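Local coordinates for tube-forming protein in Mycobacterial Envelpe, TiME (Mycolicibacterium smegmatis, PDB 7CU9) that probably forms a tube that spans the mycobacterial outer envelope and is thought to serve as a channel for protein secretion, at residues Ala11-Gly16 and Gln185-Gln190; Asn20-Pro25 and Ala78-Lys83; Asp139-Glu144 and Asp148-Asn153; Leu163-Cys168 and Asn178-Ala183. All coordinates share one frame; numbering follows the deposited sequence. Where two conformers were deposited one is given.

Interaction 1. Residues Ala11-Gly16 and Gln185-Gln190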
loop_
_atom_site.group_PDB
_atom_site.type_symbol
_atom_site.label_atom_id
_atom_site.label_comp_id
_atom_site.label_asym_id
_atom_site.label_seq_id
_atom_site.Cartn_x
_atom_site.Cartn_y
_atom_site.Cartn_z
ATOM N N ALA B 11 5.670 11.377 -19.500
ATOM C CA ALA B 11 5.282 9.966 -19.262
ATOM C C ALA B 11 5.723 9.503 -17.863
ATOM O O ALA B 11 5.227 8.463 -17.401
ATOM C CB ALA B 11 5.852 9.073 -20.337
ATOM N N VAL B 12 6.625 10.234 -17.213
ATOM C CA VAL B 12 7.145 9.876 -15.860
ATOM C C VAL B 12 6.289 10.600 -14.821
ATOM O O VAL B 12 6.297 11.846 -14.813
ATOM C CB VAL B 12 8.638 10.220 -15.717
ATOM C CG1 VAL B 12 9.160 9.888 -14.327
ATOM C CG2 VAL B 12 9.476 9.539 -16.783
ATOM N N MET B 13 5.562 9.846 -13.995
ATOM C CA MET B 13 4.636 10.411 -12.982
ATOM C C MET B 13 5.457 11.066 -11.877
ATOM O O MET B 13 6.395 10.465 -11.353
ATOM C CB MET B 13 3.730 9.328 -12.388
ATOM C CG MET B 13 2.796 8.682 -13.397
ATOM S SD MET B 13 1.679 9.867 -14.200
ATOM C CE MET B 13 2.517 10.124 -15.761
ATOM N N PRO B 14 5.143 12.326 -11.504
ATOM C CA PRO B 14 5.840 12.998 -10.411
ATOM C C PRO B 14 5.414 12.435 -9.047
ATOM O O PRO B 14 4.437 11.708 -8.988
ATOM C CB PRO B 14 5.417 14.462 -10.591
ATOM C CG PRO B 14 4.035 14.366 -11.180
ATOM C CD PRO B 14 4.093 13.164 -12.103
ATOM N N LYS B 15 6.158 12.779 -7.992
ATOM C CA LYS B 15 5.972 12.193 -6.635
ATOM C C LYS B 15 4.518 12.366 -6.166
ATOM O O LYS B 15 4.004 11.432 -5.530
ATOM C CB LYS B 15 6.982 12.771 -5.641
ATOM C CG LYS B 15 6.980 14.281 -5.465
ATOM C CD LYS B 15 7.987 14.723 -4.429
ATOM C CE LYS B 15 8.011 16.220 -4.210
ATOM N NZ LYS B 15 9.203 16.623 -3.429
ATOM N N GLY B 16 3.869 13.498 -6.461
ATOM C CA GLY B 16 2.459 13.738 -6.090
ATOM C C GLY B 16 1.534 12.679 -6.665
ATOM O O GLY B 16 0.678 12.156 -5.933
ATOM N N GLN B 185 1.364 4.777 -19.587
ATOM C CA GLN B 185 0.932 4.443 -20.969
ATOM C C GLN B 185 -0.090 5.481 -21.451
ATOM O O GLN B 185 -0.082 5.808 -22.653
ATOM C CB GLN B 185 0.356 3.032 -21.044
ATOM C CG GLN B 185 -0.119 2.687 -22.447
ATOM C CD GLN B 185 -0.466 1.232 -22.635
ATOM O OE1 GLN B 185 -0.059 0.369 -21.865
ATOM N NE2 GLN B 185 -1.198 0.949 -23.703
ATOM N N ASN B 186 -0.932 5.994 -20.550
ATOM C CA ASN B 186 -2.022 6.946 -20.905
ATOM C C ASN B 186 -1.450 8.257 -21.465
ATOM O O ASN B 186 -2.225 8.988 -22.104
ATOM C CB ASN B 186 -2.957 7.207 -19.720
ATOM C CG ASN B 186 -3.858 6.033 -19.403
ATOM O OD1 ASN B 186 -4.045 5.141 -20.228
ATOM N ND2 ASN B 186 -4.433 6.028 -18.211
ATOM N N THR B 187 -0.161 8.551 -21.264
ATOM C CA THR B 187 0.495 9.805 -21.734
ATOM C C THR B 187 1.159 9.635 -23.110
ATOM O O THR B 187 1.672 10.641 -23.626
ATOM C CB THR B 187 1.581 10.272 -20.758
ATOM O OG1 THR B 187 2.698 9.390 -20.888
ATOM C CG2 THR B 187 1.112 10.324 -19.320
ATOM N N LEU B 188 1.204 8.426 -23.674
ATOM C CA LEU B 188 2.127 8.119 -24.802
ATOM C C LEU B 188 1.529 8.541 -26.151
ATOM O O LEU B 188 2.268 8.489 -27.149
ATOM C CB LEU B 188 2.451 6.624 -24.801
ATOM C CG LEU B 188 3.221 6.115 -23.582
ATOM C CD1 LEU B 188 3.498 4.632 -23.735
ATOM C CD2 LEU B 188 4.515 6.884 -23.366
ATOM N N GLY B 189 0.251 8.925 -26.191
ATOM C CA GLY B 189 -0.413 9.406 -27.417
ATOM C C GLY B 189 -0.507 8.334 -28.487
ATOM O O GLY B 189 -0.441 8.695 -29.678
ATOM N N GLN B 190 -0.696 7.064 -28.111
ATOM C CA GLN B 190 -0.618 5.932 -29.074
ATOM C C GLN B 190 -1.986 5.507 -29.622
ATOM O O GLN B 190 -1.999 4.698 -30.563
ATOM C CB GLN B 190 0.093 4.739 -28.444
ATOM C CG GLN B 190 1.539 5.055 -28.114
ATOM C CD GLN B 190 2.339 3.819 -27.795
ATOM O OE1 GLN B 190 1.810 2.710 -27.738
ATOM N NE2 GLN B 190 3.632 4.007 -27.589
#
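Thr187 presses its hydroxyl against Ala11, with OG1 lying 3.1 Å from Ala11 CA and almost as close to the methyl group of the same residue. Its first torsion (chi1 73°) sets OG1 between the backbone nitrogen and the carbonyl carbon and leaves CG2 anti to that carbon, which gives the two branches different neighbours. OG1 is not dependent on Ala11 for a polar partner: it donates a hydrogen bond back to the carbonyl of Met184, in the last turn of the preceding helix, and this bond fixes its rotation. CG2, the apolar branch, meets the terminal methyl of Met13 tip to tip, with Met13 CE 3.8 Å from Thr187 CG2. Met13 reaches this point through a bent chain: chi1 and chi2 lie near -60° and chi3 turns by 100°, and the thioether curls back toward the threonine.

The two pieces come from near the two ends of the chain. Residues 12-14 link the short helix 8-11 to helix 15-22, whereas a type I turn from Gln185 to Leu188 follows as the chain leaves helix 174-185; both lie on the face of the antiparallel sheet that helix 174-185 covers in this PknH-like extracellular domain. That turn is closed by a backbone bond from Leu188 N to Gln185 O of 3.1 Å. It also brings Leu188 up to the same methyl, with Leu188 CD2 4.0 Å from Ala11 CB. The methyl of Ala11 also rests on Val86 of strand 77-89, while Met13 extends the apolar layer onto Leu180 and Ala183 of helix 174-185.

Interaction 2. Residues Asn20-Pro25 and Ala78-Lys83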
loop_
_atom_site.group_PDB
_atom_site.type_symbol
_atom_site.label_atom_id
_atom_site.label_comp_id
_atom_site.label_asym_id
_atom_site.label_seq_id
_atom_site.Cartn_x
_atom_site.Cartn_y
_atom_site.Cartn_z
ATOM N N ASN B 20 -0.523 9.438 -4.857
ATOM C CA ASN B 20 -1.960 9.174 -5.124
ATOM C C ASN B 20 -2.166 7.716 -5.547
ATOM O O ASN B 20 -3.234 7.162 -5.237
ATOM C CB ASN B 20 -2.525 10.121 -6.183
ATOM C CG ASN B 20 -2.691 11.532 -5.662
ATOM O OD1 ASN B 20 -2.668 11.761 -4.452
ATOM N ND2 ASN B 20 -2.864 12.480 -6.565
ATOM N N ILE B 21 -1.197 7.126 -6.252
ATOM C CA ILE B 21 -1.315 5.745 -6.803
ATOM C C ILE B 21 -1.038 4.710 -5.703
ATOM O O ILE B 21 -1.794 3.730 -5.636
ATOM C CB ILE B 21 -0.393 5.574 -8.025
ATOM C CG1 ILE B 21 -0.902 6.413 -9.198
ATOM C CG2 ILE B 21 -0.243 4.106 -8.401
ATOM C CD1 ILE B 21 0.106 6.593 -10.301
ATOM N N VAL B 22 0.018 4.877 -4.904
ATOM C CA VAL B 22 0.404 3.867 -3.868
ATOM C C VAL B 22 -0.433 4.062 -2.599
ATOM O O VAL B 22 -0.475 3.118 -1.786
ATOM C CB VAL B 22 1.914 3.875 -3.551
ATOM C CG1 VAL B 22 2.739 3.573 -4.789
ATOM C CG2 VAL B 22 2.383 5.155 -2.884
ATOM N N GLY B 23 -1.066 5.225 -2.426
ATOM C CA GLY B 23 -1.862 5.550 -1.224
ATOM C C GLY B 23 -0.991 5.706 0.009
ATOM O O GLY B 23 -1.322 5.120 1.059
ATOM N N ALA B 24 0.112 6.442 -0.115
ATOM C CA ALA B 24 1.043 6.748 0.991
ATOM C C ALA B 24 1.835 8.002 0.648
ATOM O O ALA B 24 1.972 8.353 -0.526
ATOM C CB ALA B 24 1.954 5.572 1.247
ATOM N N PRO B 25 2.383 8.714 1.655
ATOM C CA PRO B 25 3.212 9.889 1.393
ATOM C C PRO B 25 4.457 9.522 0.573
ATOM O O PRO B 25 5.092 8.522 0.854
ATOM C CB PRO B 25 3.587 10.392 2.797
ATOM C CG PRO B 25 2.504 9.824 3.684
ATOM C CD PRO B 25 2.203 8.464 3.094
ATOM N N ALA B 78 12.913 4.753 2.553
ATOM C CA ALA B 78 12.440 4.022 1.355
ATOM C C ALA B 78 11.302 3.063 1.727
ATOM O O ALA B 78 11.114 2.068 1.005
ATOM C CB ALA B 78 13.598 3.294 0.718
ATOM N N THR B 79 10.538 3.353 2.787
ATOM C CA THR B 79 9.404 2.491 3.220
ATOM C C THR B 79 8.553 2.155 1.987
ATOM O O THR B 79 8.246 0.959 1.770
ATOM C CB THR B 79 8.585 3.164 4.326
ATOM O OG1 THR B 79 9.412 3.293 5.486
ATOM C CG2 THR B 79 7.342 2.377 4.676
ATOM N N HIS B 80 8.179 3.178 1.221
ATOM C CA HIS B 80 7.690 3.046 -0.175
ATOM C C HIS B 80 8.800 3.572 -1.084
ATOM O O HIS B 80 9.309 4.680 -0.809
ATOM C CB HIS B 80 6.344 3.767 -0.381
ATOM C CG HIS B 80 5.195 3.145 0.345
ATOM N ND1 HIS B 80 4.374 2.208 -0.238
ATOM C CD2 HIS B 80 4.713 3.339 1.595
ATOM C CE1 HIS B 80 3.439 1.845 0.622
ATOM N NE2 HIS B 80 3.630 2.529 1.756
ATOM N N LEU B 81 9.210 2.781 -2.079
ATOM C CA LEU B 81 10.121 3.230 -3.158
ATOM C C LEU B 81 9.471 2.867 -4.490
ATOM O O LEU B 81 8.986 1.728 -4.638
ATOM C CB LEU B 81 11.510 2.600 -3.024
ATOM C CG LEU B 81 12.520 3.045 -4.085
ATOM C CD1 LEU B 81 13.935 3.078 -3.532
ATOM C CD2 LEU B 81 12.455 2.156 -5.319
ATOM N N VAL B 82 9.450 3.824 -5.410
ATOM C CA VAL B 82 8.797 3.671 -6.736
ATOM C C VAL B 82 9.781 4.159 -7.794
ATOM O O VAL B 82 10.314 5.271 -7.655
ATOM C CB VAL B 82 7.464 4.432 -6.800
ATOM C CG1 VAL B 82 6.831 4.341 -8.178
ATOM C CG2 VAL B 82 6.507 3.937 -5.730
ATOM N N LYS B 83 10.002 3.356 -8.825
ATOM C CA LYS B 83 10.914 3.735 -9.922
ATOM C C LYS B 83 10.166 3.589 -11.245
ATOM O O LYS B 83 9.316 2.693 -11.381
ATOM C CB LYS B 83 12.196 2.904 -9.858
ATOM C CG LYS B 83 13.336 3.402 -10.732
ATOM C CD LYS B 83 14.612 2.678 -10.425
ATOM C CE LYS B 83 15.780 3.115 -11.273
ATOM N NZ LYS B 83 17.044 2.520 -10.781
#
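Val22 and Ala24 meet His80 and Val82 in a buried, largely apolar helix-to-sheet contact, where the end of helix 15-22 packs against strand 77-89 as the chain leaves its corner at Thr79 and His80. In the α+β fold of this PknH-like domain, an antiparallel sheet with helices laid against it, the contact lies beside helix 174-185, which adds Ala176 to the surroundings of Val22 and Leu180 to those of Val82. His80 and Val82, two residues apart, both direct their side chains at the helix end.

The valines slide past one another in opposite directions and touch through single methyls, Val22 CG1 being 3.9 Å from Val82 CG2. In Val22 that methyl is anti to the carbonyl carbon (chi1 -60°), while CG2 lies between the backbone nitrogen and the carbonyl carbon and approaches the histidine obliquely, 4.4 Å from His80 ND1. Gly23 then takes a positive phi of 68°, ending the helical run, and the chain opens into an extended conformation at Ala24.

The imidazole turns one face to this loop. Ile26 and Gln169 also touch the His80 side chain, and a glycerol molecule, probably from crystallisation, lies about 4 Å from it. Ala24 CB sits over that face in a CH-pi contact, 3.8 Å from the centroid of the His80 ring. The methyl is displaced toward the rim, and the nearest ring atom to Ala24 CB is His80 NE2 at 3.5 Å.

Interaction 3. Residues Asp139-Glu144 and Asp148-Asn153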
loop_
_atom_site.group_PDB
_atom_site.type_symbol
_atom_site.label_atom_id
_atom_site.label_comp_id
_atom_site.label_asym_id
_atom_site.label_seq_id
_atom_site.Cartn_x
_atom_site.Cartn_y
_atom_site.Cartn_z
ATOM N N ASP B 139 6.299 -9.383 -16.118
ATOM C CA ASP B 139 6.183 -9.021 -14.686
ATOM C C ASP B 139 7.084 -9.946 -13.881
ATOM O O ASP B 139 7.272 -11.120 -14.266
ATOM C CB ASP B 139 4.742 -9.116 -14.194
ATOM C CG ASP B 139 3.800 -8.126 -14.855
ATOM O OD1 ASP B 139 4.276 -7.292 -15.651
ATOM O OD2 ASP B 139 2.597 -8.215 -14.575
ATOM N N TRP B 140 7.630 -9.435 -12.789
ATOM C CA TRP B 140 8.398 -10.269 -11.842
ATOM C C TRP B 140 8.431 -9.574 -10.489
ATOM O O TRP B 140 8.072 -8.381 -10.406
ATOM C CB TRP B 140 9.804 -10.553 -12.370
ATOM C CG TRP B 140 10.682 -9.343 -12.465
ATOM C CD1 TRP B 140 11.471 -8.816 -11.484
ATOM C CD2 TRP B 140 10.882 -8.521 -13.625
ATOM N NE1 TRP B 140 12.147 -7.721 -11.954
ATOM C CE2 TRP B 140 11.798 -7.512 -13.262
ATOM C CE3 TRP B 140 10.380 -8.544 -14.929
ATOM C CZ2 TRP B 140 12.235 -6.545 -14.167
ATOM C CZ3 TRP B 140 10.805 -7.581 -15.818
ATOM C CH2 TRP B 140 11.717 -6.596 -15.440
ATOM N N VAL B 141 8.838 -10.326 -9.478
ATOM C CA VAL B 141 8.928 -9.851 -8.077
ATOM C C VAL B 141 10.316 -10.199 -7.548
ATOM O O VAL B 141 10.835 -11.266 -7.900
ATOM C CB VAL B 141 7.817 -10.480 -7.219
ATOM C CG1 VAL B 141 7.888 -9.993 -5.780
ATOM C CG2 VAL B 141 6.443 -10.220 -7.813
ATOM N N LYS B 142 10.895 -9.316 -6.743
ATOM C CA LYS B 142 12.080 -9.663 -5.925
ATOM C C LYS B 142 11.735 -9.382 -4.464
ATOM O O LYS B 142 11.053 -8.388 -4.176
ATOM C CB LYS B 142 13.346 -8.965 -6.430
ATOM C CG LYS B 142 13.340 -7.448 -6.400
ATOM C CD LYS B 142 14.708 -6.842 -6.687
ATOM C CE LYS B 142 14.755 -5.361 -6.377
ATOM N NZ LYS B 142 16.136 -4.833 -6.424
ATOM N N GLN B 143 12.150 -10.287 -3.587
ATOM C CA GLN B 143 11.902 -10.192 -2.132
ATOM C C GLN B 143 13.250 -10.115 -1.425
ATOM O O GLN B 143 14.131 -10.941 -1.739
ATOM C CB GLN B 143 11.111 -11.396 -1.635
ATOM C CG GLN B 143 10.856 -11.343 -0.137
ATOM C CD GLN B 143 9.703 -12.210 0.298
ATOM O OE1 GLN B 143 9.130 -12.965 -0.484
ATOM N NE2 GLN B 143 9.346 -12.094 1.565
ATOM N N GLU B 144 13.409 -9.159 -0.513
ATOM C CA GLU B 144 14.680 -8.998 0.232
ATOM C C GLU B 144 14.728 -10.076 1.316
ATOM O O GLU B 144 13.748 -10.205 2.078
ATOM C CB GLU B 144 14.818 -7.585 0.793
ATOM C CG GLU B 144 16.192 -7.331 1.384
ATOM C CD GLU B 144 16.500 -5.882 1.705
ATOM O OE1 GLU B 144 15.554 -5.081 1.797
ATOM O OE2 GLU B 144 17.695 -5.561 1.855
ATOM N N ASP B 148 9.768 -8.880 4.694
ATOM C CA ASP B 148 8.505 -8.930 3.914
ATOM C C ASP B 148 8.541 -7.846 2.830
ATOM O O ASP B 148 7.470 -7.513 2.304
ATOM C CB ASP B 148 7.285 -8.785 4.826
ATOM C CG ASP B 148 7.179 -7.454 5.552
ATOM O OD1 ASP B 148 8.147 -6.668 5.499
ATOM O OD2 ASP B 148 6.122 -7.212 6.171
ATOM N N ARG B 149 9.716 -7.296 2.516
ATOM C CA ARG B 149 9.837 -6.244 1.476
ATOM C C ARG B 149 9.895 -6.907 0.097
ATOM O O ARG B 149 10.814 -7.718 -0.153
ATOM C CB ARG B 149 11.068 -5.368 1.700
ATOM C CG ARG B 149 11.168 -4.223 0.703
ATOM C CD ARG B 149 12.313 -3.314 1.070
ATOM N NE ARG B 149 12.466 -2.150 0.213
ATOM C CZ ARG B 149 11.753 -1.028 0.286
ATOM N NH1 ARG B 149 10.765 -0.899 1.155
ATOM N NH2 ARG B 149 12.033 -0.032 -0.539
ATOM N N ARG B 150 8.950 -6.559 -0.774
ATOM C CA ARG B 150 8.903 -7.083 -2.158
ATOM C C ARG B 150 8.806 -5.908 -3.126
ATOM O O ARG B 150 8.112 -4.925 -2.820
ATOM C CB ARG B 150 7.755 -8.075 -2.351
ATOM C CG ARG B 150 7.948 -9.358 -1.554
ATOM C CD ARG B 150 6.968 -10.441 -1.927
ATOM N NE ARG B 150 5.616 -10.042 -1.553
ATOM C CZ ARG B 150 4.501 -10.567 -2.047
ATOM N NH1 ARG B 150 4.550 -11.549 -2.933
ATOM N NH2 ARG B 150 3.326 -10.112 -1.645
ATOM N N CYS B 151 9.536 -6.017 -4.229
ATOM C CA CYS B 151 9.468 -5.075 -5.367
ATOM C C CYS B 151 8.703 -5.767 -6.489
ATOM O O CYS B 151 9.186 -6.797 -6.973
ATOM C CB CYS B 151 10.856 -4.665 -5.833
ATOM S SG CYS B 151 11.806 -3.792 -4.560
ATOM N N PHE B 152 7.544 -5.226 -6.849
ATOM C CA PHE B 152 6.729 -5.680 -7.999
ATOM C C PHE B 152 7.135 -4.859 -9.220
ATOM O O PHE B 152 7.112 -3.617 -9.172
ATOM C CB PHE B 152 5.239 -5.563 -7.685
ATOM C CG PHE B 152 4.730 -6.683 -6.818
ATOM C CD1 PHE B 152 5.070 -6.748 -5.476
ATOM C CD2 PHE B 152 3.943 -7.689 -7.351
ATOM C CE1 PHE B 152 4.617 -7.791 -4.680
ATOM C CE2 PHE B 152 3.490 -8.730 -6.555
ATOM C CZ PHE B 152 3.832 -8.780 -5.223
ATOM N N ASN B 153 7.527 -5.560 -10.278
ATOM C CA ASN B 153 8.086 -4.952 -11.509
ATOM C C ASN B 153 7.161 -5.274 -12.676
ATOM O O ASN B 153 6.650 -6.403 -12.735
ATOM C CB ASN B 153 9.481 -5.487 -11.816
ATOM C CG ASN B 153 10.500 -5.166 -10.745
ATOM O OD1 ASN B 153 11.327 -4.280 -10.925
ATOM N ND2 ASN B 153 10.455 -5.889 -9.638
#
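Trp140 and Asn153 are brought together by complementary first torsions: in Trp140 CG stands between the backbone nitrogen and the carbonyl carbon (chi1 66°), while in Asn153 CG is anti to the carbonyl carbon (chi1 -62°). The asparagine lies over one face of the indole, its amide plane 11° from that of the ring. Asn153 CB makes a CH-pi contact, 3.5 Å from the centroid of the five-membered ring of Trp140; the closest side-chain pair is Trp140 NE1 and Asn153 CG at 3.3 Å. The indole N-H is engaged by the carbonyl of Trp49, whose ring stacks on Trp140.

Beneath these side chains runs an antiparallel β hairpin. Trp140 with Asn153 and Lys142 with Cys151 are hydrogen-bonded pairs, each joined by two backbone bonds, such as Cys151 N to Lys142 O at 2.8 Å; Glu144 N to Arg149 O, 3.0 Å, continues the ladder toward the turn. Val141 with Phe152 and Gln143 with Arg150 form the intervening non-hydrogen-bonded pairs and face the other side of the sheet. There Val141 CG2 sits over the phenyl face, 3.8 Å from the Phe152 ring centroid. Gln143 OE1 comes within 3.6 Å of Arg150 CD as the two chains cross; Gln143 NE2 is hydrogen-bonded to Thr147 O and Arg150 NH2 to Gly171 O.

On the sheet face that carries Trp140, Lys142 CE packs 3.8 Å from Cys151 SG, and Lys142 NZ is hydrogen-bonded to Ala50 O. Cys151 is tied by a disulfide to Cys168 of strand 161-169, which flanks the hairpin on one side; strand 123-129 pairs with Val141 and Gln143 on the other.

Interaction 4. Residues Leu163-Cys168 and Asn178-Ala183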
loop_
_atom_site.group_PDB
_atom_site.type_symbol
_atom_site.label_atom_id
_atom_site.label_comp_id
_atom_site.label_asym_id
_atom_site.label_seq_id
_atom_site.Cartn_x
_atom_site.Cartn_y
_atom_site.Cartn_z
ATOM N N LEU B 163 8.465 0.727 -21.520
ATOM C CA LEU B 163 8.335 1.353 -20.187
ATOM C C LEU B 163 8.506 0.288 -19.109
ATOM O O LEU B 163 8.193 -0.901 -19.331
ATOM C CB LEU B 163 7.021 2.128 -20.090
ATOM C CG LEU B 163 5.739 1.307 -20.051
ATOM C CD1 LEU B 163 5.392 0.904 -18.627
ATOM C CD2 LEU B 163 4.575 2.078 -20.663
ATOM N N GLN B 164 9.045 0.718 -17.981
ATOM C CA GLN B 164 9.235 -0.152 -16.806
ATOM C C GLN B 164 8.779 0.627 -15.583
ATOM O O GLN B 164 8.991 1.848 -15.525
ATOM C CB GLN B 164 10.691 -0.587 -16.681
ATOM C CG GLN B 164 11.174 -1.441 -17.842
ATOM C CD GLN B 164 12.556 -1.963 -17.544
ATOM O OE1 GLN B 164 13.509 -1.195 -17.438
ATOM N NE2 GLN B 164 12.668 -3.270 -17.363
ATOM N N ALA B 165 8.169 -0.075 -14.640
ATOM C CA ALA B 165 7.813 0.496 -13.329
ATOM C C ALA B 165 8.077 -0.551 -12.258
ATOM O O ALA B 165 7.977 -1.756 -12.538
ATOM C CB ALA B 165 6.385 0.961 -13.328
ATOM N N LYS B 166 8.427 -0.070 -11.073
ATOM C CA LYS B 166 8.786 -0.902 -9.909
ATOM C C LYS B 166 8.179 -0.235 -8.679
ATOM O O LYS B 166 8.399 0.972 -8.500
ATOM C CB LYS B 166 10.309 -1.014 -9.823
ATOM C CG LYS B 166 10.860 -1.731 -8.602
ATOM C CD LYS B 166 12.368 -1.683 -8.539
ATOM C CE LYS B 166 12.891 -0.365 -8.008
ATOM N NZ LYS B 166 14.368 -0.350 -7.917
ATOM N N VAL B 167 7.420 -0.992 -7.894
ATOM C CA VAL B 167 6.871 -0.524 -6.591
ATOM C C VAL B 167 7.396 -1.464 -5.509
ATOM O O VAL B 167 7.113 -2.669 -5.593
ATOM C CB VAL B 167 5.337 -0.453 -6.605
ATOM C CG1 VAL B 167 4.794 -0.144 -5.220
ATOM C CG2 VAL B 167 4.838 0.569 -7.619
ATOM N N CYS B 168 8.157 -0.908 -4.564
ATOM C CA CYS B 168 8.806 -1.638 -3.451
ATOM C C CYS B 168 8.113 -1.244 -2.148
ATOM O O CYS B 168 7.898 -0.041 -1.918
ATOM C CB CYS B 168 10.286 -1.307 -3.348
ATOM S SG CYS B 168 11.257 -1.759 -4.812
ATOM N N ASN B 178 0.677 -1.740 -11.423
ATOM C CA ASN B 178 -0.235 -1.865 -12.593
ATOM C C ASN B 178 -0.948 -0.531 -12.832
ATOM O O ASN B 178 -1.041 -0.114 -13.998
ATOM C CB ASN B 178 -1.217 -3.023 -12.422
ATOM C CG ASN B 178 -0.531 -4.365 -12.537
ATOM O OD1 ASN B 178 0.593 -4.449 -13.028
ATOM N ND2 ASN B 178 -1.190 -5.411 -12.068
ATOM N N VAL B 179 -1.423 0.133 -11.775
ATOM C CA VAL B 179 -2.067 1.471 -11.927
ATOM C C VAL B 179 -1.027 2.437 -12.511
ATOM O O VAL B 179 -1.357 3.181 -13.449
ATOM C CB VAL B 179 -2.640 1.996 -10.598
ATOM C CG1 VAL B 179 -3.059 3.451 -10.716
ATOM C CG2 VAL B 179 -3.805 1.147 -10.113
ATOM N N LEU B 180 0.193 2.411 -11.978
ATOM C CA LEU B 180 1.289 3.327 -12.387
ATOM C C LEU B 180 1.628 3.096 -13.864
ATOM O O LEU B 180 1.689 4.080 -14.610
ATOM C CB LEU B 180 2.501 3.091 -11.486
ATOM C CG LEU B 180 3.760 3.884 -11.837
ATOM C CD1 LEU B 180 3.475 5.381 -11.930
ATOM C CD2 LEU B 180 4.860 3.602 -10.830
ATOM N N ALA B 181 1.863 1.849 -14.272
ATOM C CA ALA B 181 2.179 1.519 -15.681
ATOM C C ALA B 181 1.035 1.995 -16.586
ATOM O O ALA B 181 1.324 2.501 -17.683
ATOM C CB ALA B 181 2.456 0.048 -15.846
ATOM N N GLY B 182 -0.216 1.836 -16.149
ATOM C CA GLY B 182 -1.390 2.346 -16.882
ATOM C C GLY B 182 -1.319 3.855 -17.059
ATOM O O GLY B 182 -1.539 4.347 -18.181
ATOM N N ALA B 183 -1.005 4.585 -15.989
ATOM C CA ALA B 183 -0.916 6.062 -15.989
ATOM C C ALA B 183 0.188 6.508 -16.953
ATOM O O ALA B 183 -0.017 7.485 -17.694
ATOM C CB ALA B 183 -0.671 6.572 -14.591
#
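Leu180, Ala181 and Ala165 carry most of this buried contact, in which helix 174-185 lies against strand 161-169 near the middle of the domain. Leu180 extends with CG anti to its own nitrogen (chi1 176°), which carries the isobutyl group down from the helix to the sheet. One branch does the touching: Leu180 CD2 sits 3.9 Å from Ala165 CB and, more loosely, 4.4 Å from Val167 CG2, thus resting across two strand residues that point the same way. The other branch, CD1, turns toward Met13 of the N-terminal region.

Ala181 offers a short methyl one residue further along the helix. Leu163 answers it from the strand, with Leu163 CD1 4.1 Å from Ala181 CB. Small residues on both sides let the elements come near where the backbones are closest, Ala165 CA and Ala181 CA being 6.2 Å apart; the axes of the two short segments approach to 8.3 Å and run roughly antiparallel, at 150°. Strand, short connection and returning helix form a β-α unit whose helix is laid on the antiparallel sheet.

Strand alternation divides the chemistry. Leu163, Ala165 and Val167 face the helix, whereas Gln164, Lys166 and Cys168 are on the opposite face, where Lys166 forms a salt bridge with Asp51 and Cys168 a disulfide with Cys151. The helix side is joined entirely through aliphatic carbons, all from buried residues, which implies that the fit of methyl groups and the exclusion of water, rather than directional polar bonds, hold the helix on this strand.

How the interactions relate
All four interactions lie within one PknH-like domain and use one antiparallel sheet or the helices laid on it. Interaction 1 brings parts near the two ends of the chain together and encloses the other three, which follow in series as 2, 3 and 4. Interactions 1 and 2 share helix 15-22, their centres about 16 Å apart; the centres of interactions 1 and 3 are about 23 Å apart. Interaction 4 is central: strand 161-169 pairs with strands 77-89 and 150-158, and with the Cys151-Cys168 disulfide this connects interactions 2, 3 and 4. Interaction 1 joins them through packing on Leu180, Ala183 and Leu163, and Leu180 also reaches Val82 of interaction 2.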